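PDB 1T71: putative phosphatase/phosphodiesterase MPN_349 from Mycoplasma pneumoniae M129, which probably acts as an iron-dependent phosphodiesterase of the YmdB-like family, hydrolysing 2',3'-cyclic nucleotides at a two-iron centre. Local coordinates for residues Ser237-Glu249 / Lys259-Tyr272. Residues are numbered along the deposited sequence; the frame is centred on the assembly and turned at random.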
loop_
_atom_site.group_PDB
_atom_site.type_symbol
_atom_site.label_atom_id
_atom_site.label_comp_id
_atom_site.label_asym_id
_atom_site.label_seq_id
_atom_site.Cartn_x
_atom_site.Cartn_y
_atom_site.Cartn_z
ATOM N N SER A 237 3.499 9.865 -15.041
ATOM C CA SER A 237 4.483 9.381 -16.011
ATOM C C SER A 237 3.977 8.164 -16.784
ATOM O O SER A 237 3.245 7.335 -16.240
ATOM C CB SER A 237 5.789 9.015 -15.302
ATOM O OG SER A 237 6.634 8.254 -16.147
ATOM N N LYS A 238 4.372 8.065 -18.051
ATOM C CA LYS A 238 3.980 6.945 -18.900
ATOM C C LYS A 238 5.239 6.159 -19.237
ATOM O O LYS A 238 5.235 5.303 -20.122
ATOM C CB LYS A 238 3.352 7.450 -20.203
ATOM C CG LYS A 238 2.124 8.323 -20.026
ATOM C CD LYS A 238 1.795 9.065 -21.320
ATOM C CE LYS A 238 0.731 10.131 -21.096
ATOM N NZ LYS A 238 0.629 11.069 -22.252
ATOM N N CYS A 239 6.319 6.458 -18.522
ATOM C CA CYS A 239 7.599 5.811 -18.767
ATOM C C CYS A 239 7.783 4.479 -18.040
ATOM O O CYS A 239 7.973 4.441 -16.825
ATOM C CB CYS A 239 8.730 6.769 -18.388
ATOM S SG CYS A 239 10.351 6.268 -18.999
ATOM N N GLY A 240 7.717 3.389 -18.801
ATOM C CA GLY A 240 7.906 2.058 -18.247
ATOM C C GLY A 240 7.014 1.690 -17.077
ATOM O O GLY A 240 5.962 2.293 -16.879
ATOM N N ALA A 241 7.432 0.701 -16.292
ATOM C CA ALA A 241 6.628 0.268 -15.156
ATOM C C ALA A 241 7.374 -0.616 -14.173
ATOM O O ALA A 241 8.375 -1.249 -14.511
ATOM C CB ALA A 241 5.388 -0.465 -15.651
ATOM N N GLN A 242 6.864 -0.660 -12.949
ATOM C CA GLN A 242 7.455 -1.490 -11.914
ATOM C C GLN A 242 6.367 -2.025 -11.005
ATOM O O GLN A 242 5.342 -1.371 -10.778
ATOM C CB GLN A 242 8.484 -0.695 -11.091
ATOM C CG GLN A 242 7.921 0.521 -10.360
ATOM C CD GLN A 242 8.984 1.289 -9.598
ATOM O OE1 GLN A 242 9.622 0.756 -8.688
ATOM N NE2 GLN A 242 9.184 2.548 -9.966
ATOM N N LEU A 243 6.596 -3.228 -10.502
ATOM C CA LEU A 243 5.675 -3.896 -9.602
ATOM C C LEU A 243 6.490 -4.272 -8.374
ATOM O O LEU A 243 7.539 -4.904 -8.494
ATOM C CB LEU A 243 5.115 -5.155 -10.273
ATOM C CG LEU A 243 4.219 -6.137 -9.508
ATOM C CD1 LEU A 243 4.961 -6.754 -8.341
ATOM C CD2 LEU A 243 2.988 -5.425 -9.031
ATOM N N ASN A 244 6.007 -3.883 -7.198
ATOM C CA ASN A 244 6.696 -4.183 -5.953
ATOM C C ASN A 244 5.716 -4.700 -4.913
ATOM O O ASN A 244 4.638 -4.135 -4.715
ATOM C CB ASN A 244 7.394 -2.929 -5.435
ATOM C CG ASN A 244 8.547 -2.504 -6.319
ATOM O OD1 ASN A 244 9.650 -3.041 -6.215
ATOM N ND2 ASN A 244 8.296 -1.549 -7.210
ATOM N N GLY A 245 6.086 -5.786 -4.249
ATOM C CA GLY A 245 5.200 -6.345 -3.253
ATOM C C GLY A 245 5.891 -7.301 -2.314
ATOM O O GLY A 245 7.117 -7.454 -2.331
ATOM N N VAL A 246 5.090 -7.942 -1.479
ATOM C CA VAL A 246 5.598 -8.895 -0.519
ATOM C C VAL A 246 4.720 -10.136 -0.463
ATOM O O VAL A 246 3.488 -10.038 -0.389
ATOM C CB VAL A 246 5.635 -8.290 0.895
ATOM C CG1 VAL A 246 5.988 -9.370 1.915
ATOM C CG2 VAL A 246 6.635 -7.151 0.946
ATOM N N PHE A 247 5.359 -11.298 -0.528
ATOM C CA PHE A 247 4.645 -12.555 -0.397
ATOM C C PHE A 247 4.938 -13.043 1.014
ATOM O O PHE A 247 6.079 -12.970 1.464
ATOM C CB PHE A 247 5.147 -13.606 -1.388
ATOM C CG PHE A 247 4.914 -15.024 -0.925
ATOM C CD1 PHE A 247 5.910 -15.718 -0.238
ATOM C CD2 PHE A 247 3.680 -15.634 -1.106
ATOM C CE1 PHE A 247 5.669 -17.006 0.270
ATOM C CE2 PHE A 247 3.427 -16.916 -0.604
ATOM C CZ PHE A 247 4.424 -17.603 0.087
ATOM N N PHE A 248 3.916 -13.506 1.722
ATOM C CA PHE A 248 4.135 -14.038 3.060
ATOM C C PHE A 248 3.096 -15.088 3.397
ATOM O O PHE A 248 1.946 -14.992 2.969
ATOM C CB PHE A 248 4.122 -12.929 4.134
ATOM C CG PHE A 248 2.788 -12.260 4.321
ATOM C CD1 PHE A 248 2.361 -11.266 3.449
ATOM C CD2 PHE A 248 1.970 -12.606 5.392
ATOM C CE1 PHE A 248 1.134 -10.618 3.639
ATOM C CE2 PHE A 248 0.742 -11.971 5.595
ATOM C CZ PHE A 248 0.324 -10.971 4.713
ATOM N N GLU A 249 3.509 -16.109 4.143
ATOM C CA GLU A 249 2.575 -17.148 4.550
ATOM C C GLU A 249 2.634 -17.352 6.058
ATOM O O GLU A 249 3.707 -17.474 6.656
ATOM C CB GLU A 249 2.838 -18.462 3.806
ATOM C CG GLU A 249 3.911 -19.351 4.373
ATOM C CD GLU A 249 3.945 -20.700 3.672
ATOM O OE1 GLU A 249 2.894 -21.380 3.634
ATOM O OE2 GLU A 249 5.021 -21.076 3.157
ATOM N N LYS A 259 7.098 -17.567 6.323
ATOM C CA LYS A 259 7.913 -17.264 5.158
ATOM C C LYS A 259 7.579 -15.913 4.541
ATOM O O LYS A 259 6.446 -15.443 4.627
ATOM C CB LYS A 259 7.743 -18.382 4.119
ATOM C CG LYS A 259 8.364 -18.092 2.763
ATOM C CD LYS A 259 8.574 -19.362 1.943
ATOM C CE LYS A 259 9.637 -20.260 2.583
ATOM N NZ LYS A 259 10.075 -21.374 1.674
ATOM N N THR A 260 8.588 -15.289 3.938
ATOM C CA THR A 260 8.426 -14.003 3.275
ATOM C C THR A 260 9.420 -13.887 2.134
ATOM O O THR A 260 10.526 -14.417 2.204
ATOM C CB THR A 260 8.680 -12.812 4.216
ATOM O OG1 THR A 260 10.034 -12.859 4.687
ATOM C CG2 THR A 260 7.719 -12.839 5.386
ATOM N N GLU A 261 9.012 -13.183 1.085
ATOM C CA GLU A 261 9.863 -12.967 -0.074
ATOM C C GLU A 261 9.424 -11.684 -0.768
ATOM O O GLU A 261 8.231 -11.446 -0.948
ATOM C CB GLU A 261 9.740 -14.131 -1.059
ATOM C CG GLU A 261 10.810 -14.108 -2.136
ATOM C CD GLU A 261 10.517 -15.045 -3.288
ATOM O OE1 GLU A 261 10.206 -16.227 -3.039
ATOM O OE2 GLU A 261 10.610 -14.598 -4.451
ATOM N N ALA A 262 10.388 -10.857 -1.150
ATOM C CA ALA A 262 10.079 -9.613 -1.839
ATOM C C ALA A 262 9.738 -9.912 -3.299
ATOM O O ALA A 262 10.394 -10.732 -3.940
ATOM C CB ALA A 262 11.272 -8.667 -1.771
ATOM N N ILE A 263 8.710 -9.249 -3.817
ATOM C CA ILE A 263 8.302 -9.441 -5.203
ATOM C C ILE A 263 8.636 -8.181 -5.994
ATOM O O ILE A 263 8.198 -7.090 -5.630
ATOM C CB ILE A 263 6.788 -9.678 -5.318
ATOM C CG1 ILE A 263 6.385 -10.901 -4.495
ATOM C CG2 ILE A 263 6.402 -9.837 -6.787
ATOM C CD1 ILE A 263 4.879 -11.093 -4.388
ATOM N N ARG A 264 9.409 -8.330 -7.067
ATOM C CA ARG A 264 9.771 -7.184 -7.897
ATOM C C ARG A 264 9.862 -7.475 -9.395
ATOM O O ARG A 264 10.454 -8.467 -9.826
ATOM C CB ARG A 264 11.089 -6.551 -7.421
ATOM C CG ARG A 264 11.834 -5.804 -8.528
ATOM C CD ARG A 264 12.913 -4.864 -8.006
ATOM N NE ARG A 264 12.300 -3.621 -7.574
ATOM C CZ ARG A 264 12.699 -2.412 -7.947
ATOM N NH1 ARG A 264 13.731 -2.260 -8.763
ATOM N NH2 ARG A 264 12.037 -1.351 -7.516
ATOM N N ILE A 265 9.256 -6.591 -10.176
ATOM C CA ILE A 265 9.257 -6.701 -11.626
ATOM C C ILE A 265 9.523 -5.306 -12.180
ATOM O O ILE A 265 8.890 -4.335 -11.770
ATOM C CB ILE A 265 7.901 -7.225 -12.149
ATOM C CG1 ILE A 265 7.648 -8.628 -11.597
ATOM C CG2 ILE A 265 7.900 -7.260 -13.671
ATOM C CD1 ILE A 265 6.319 -9.215 -11.978
ATOM N N VAL A 266 10.479 -5.210 -13.094
ATOM C CA VAL A 266 10.829 -3.933 -13.683
ATOM C C VAL A 266 10.823 -3.992 -15.205
ATOM O O VAL A 266 11.416 -4.892 -15.810
ATOM C CB VAL A 266 12.222 -3.468 -13.210
ATOM C CG1 VAL A 266 12.572 -2.141 -13.867
ATOM C CG2 VAL A 266 12.235 -3.334 -11.687
ATOM N N GLU A 267 10.145 -3.023 -15.814
ATOM C CA GLU A 267 10.049 -2.931 -17.266
ATOM C C GLU A 267 10.597 -1.574 -17.684
ATOM O O GLU A 267 10.018 -0.535 -17.355
ATOM C CB GLU A 267 8.588 -3.052 -17.718
ATOM C CG GLU A 267 7.867 -4.321 -17.274
ATOM C CD GLU A 267 8.368 -5.577 -17.975
ATOM O OE1 GLU A 267 7.747 -6.651 -17.787
ATOM O OE2 GLU A 267 9.380 -5.495 -18.713
ATOM N N ASP A 268 11.719 -1.580 -18.395
ATOM C CA ASP A 268 12.322 -0.339 -18.843
ATOM C C ASP A 268 11.681 0.113 -20.144
ATOM O O ASP A 268 11.160 -0.699 -20.913
ATOM C CB ASP A 268 13.831 -0.521 -19.009
ATOM C CG ASP A 268 14.562 -0.513 -17.681
ATOM O OD1 ASP A 268 15.632 -1.153 -17.571
ATOM O OD2 ASP A 268 14.066 0.148 -16.744
ATOM N N ASP A 269 11.717 1.418 -20.373
ATOM C CA ASP A 269 11.120 2.024 -21.554
ATOM C C ASP A 269 12.203 2.732 -22.360
ATOM O O ASP A 269 12.921 3.575 -21.835
ATOM C CB ASP A 269 10.065 3.035 -21.103
ATOM C CG ASP A 269 9.179 3.509 -22.232
ATOM O OD1 ASP A 269 9.699 3.875 -23.308
ATOM O OD2 ASP A 269 7.945 3.532 -22.023
ATOM N N PRO A 270 12.340 2.391 -23.651
ATOM C CA PRO A 270 13.353 3.020 -24.505
ATOM C C PRO A 270 13.207 4.537 -24.588
ATOM O O PRO A 270 14.189 5.259 -24.768
ATOM C CB PRO A 270 13.139 2.337 -25.859
ATOM C CG PRO A 270 11.673 1.965 -25.823
ATOM C CD PRO A 270 11.531 1.429 -24.420
ATOM N N ARG A 271 11.981 5.019 -24.436
ATOM C CA ARG A 271 11.723 6.449 -24.517
ATOM C C ARG A 271 12.462 7.281 -23.455
ATOM O O ARG A 271 12.569 8.499 -23.582
ATOM C CB ARG A 271 10.209 6.697 -24.471
ATOM C CG ARG A 271 9.642 7.081 -23.119
ATOM C CD ARG A 271 9.288 8.560 -23.123
ATOM N NE ARG A 271 8.437 8.895 -24.265
ATOM C CZ ARG A 271 8.150 10.133 -24.650
ATOM N NH1 ARG A 271 8.648 11.169 -23.986
ATOM N NH2 ARG A 271 7.366 10.336 -25.701
ATOM N N TYR A 272 12.977 6.630 -22.416
ATOM C CA TYR A 272 13.724 7.345 -21.380
ATOM C C TYR A 272 15.106 7.708 -21.934
ATOM O O TYR A 272 15.703 8.719 -21.555
ATOM C CB TYR A 272 13.886 6.467 -20.124
ATOM C CG TYR A 272 14.948 6.970 -19.166
ATOM C CD1 TYR A 272 14.765 8.151 -18.445
ATOM C CD2 TYR A 272 16.160 6.295 -19.021
ATOM C CE1 TYR A 272 15.771 8.649 -17.600
ATOM C CE2 TYR A 272 17.168 6.784 -18.184
ATOM C CZ TYR A 272 16.965 7.960 -17.479
ATOM O OH TYR A 272 17.960 8.447 -16.661
HETATM O O HOH W 1 5.640 2.657 -21.311
HETATM O O HOH W 2 12.263 1.059 -8.072
#
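Strands 241-249 and 259-267 pair as an antiparallel beta hairpin at the margin of a mixed sheet, L243 facing I265 and V246 facing A262; 241-249 pairs antiparallel with strand 6-10 on its far side, and 259-267 is one of the two outer strands of that sheet within the chain. Regular backbone bonds run from A241-E267 to E249-K259, where the return bond from K259 N to E249 O is weak. The pair shows how the chemistry of a hairpin can vary by face and along its length. One face is apolar around L243, I263 and F247: L243 CD1 lies 3.7 Å from I263 CG2, and the extended I263 side chain (chi2 172°) brings CD1 to 3.9 Å from F247 CB. G245, directly across from I263, has no side chain there. K259 CG meets the edge of the F247 ring, which also stacks on Y33, while helix 15-23 packs on L243 and I265. The other face is polar only near Q242, N244 and R264; at its far end F248 CB meets T260 CG2. R264 bends at chi3 (-81°) and grips N244 OD1 side-on, with NE at 3.0 Å and NH2 at 3.2 Å, OD1 lying in the guanidinium plane. Q242 NE2 and N244 ND2 bond to the carbonyls of P209 and M206. Past the strands, D269 OD2 accepts from G240 N at 3.2 Å. The buried amide oxygen of N244 thus receives two hydrogen bonds from one arginine, which probably restrains the rotation of both groups.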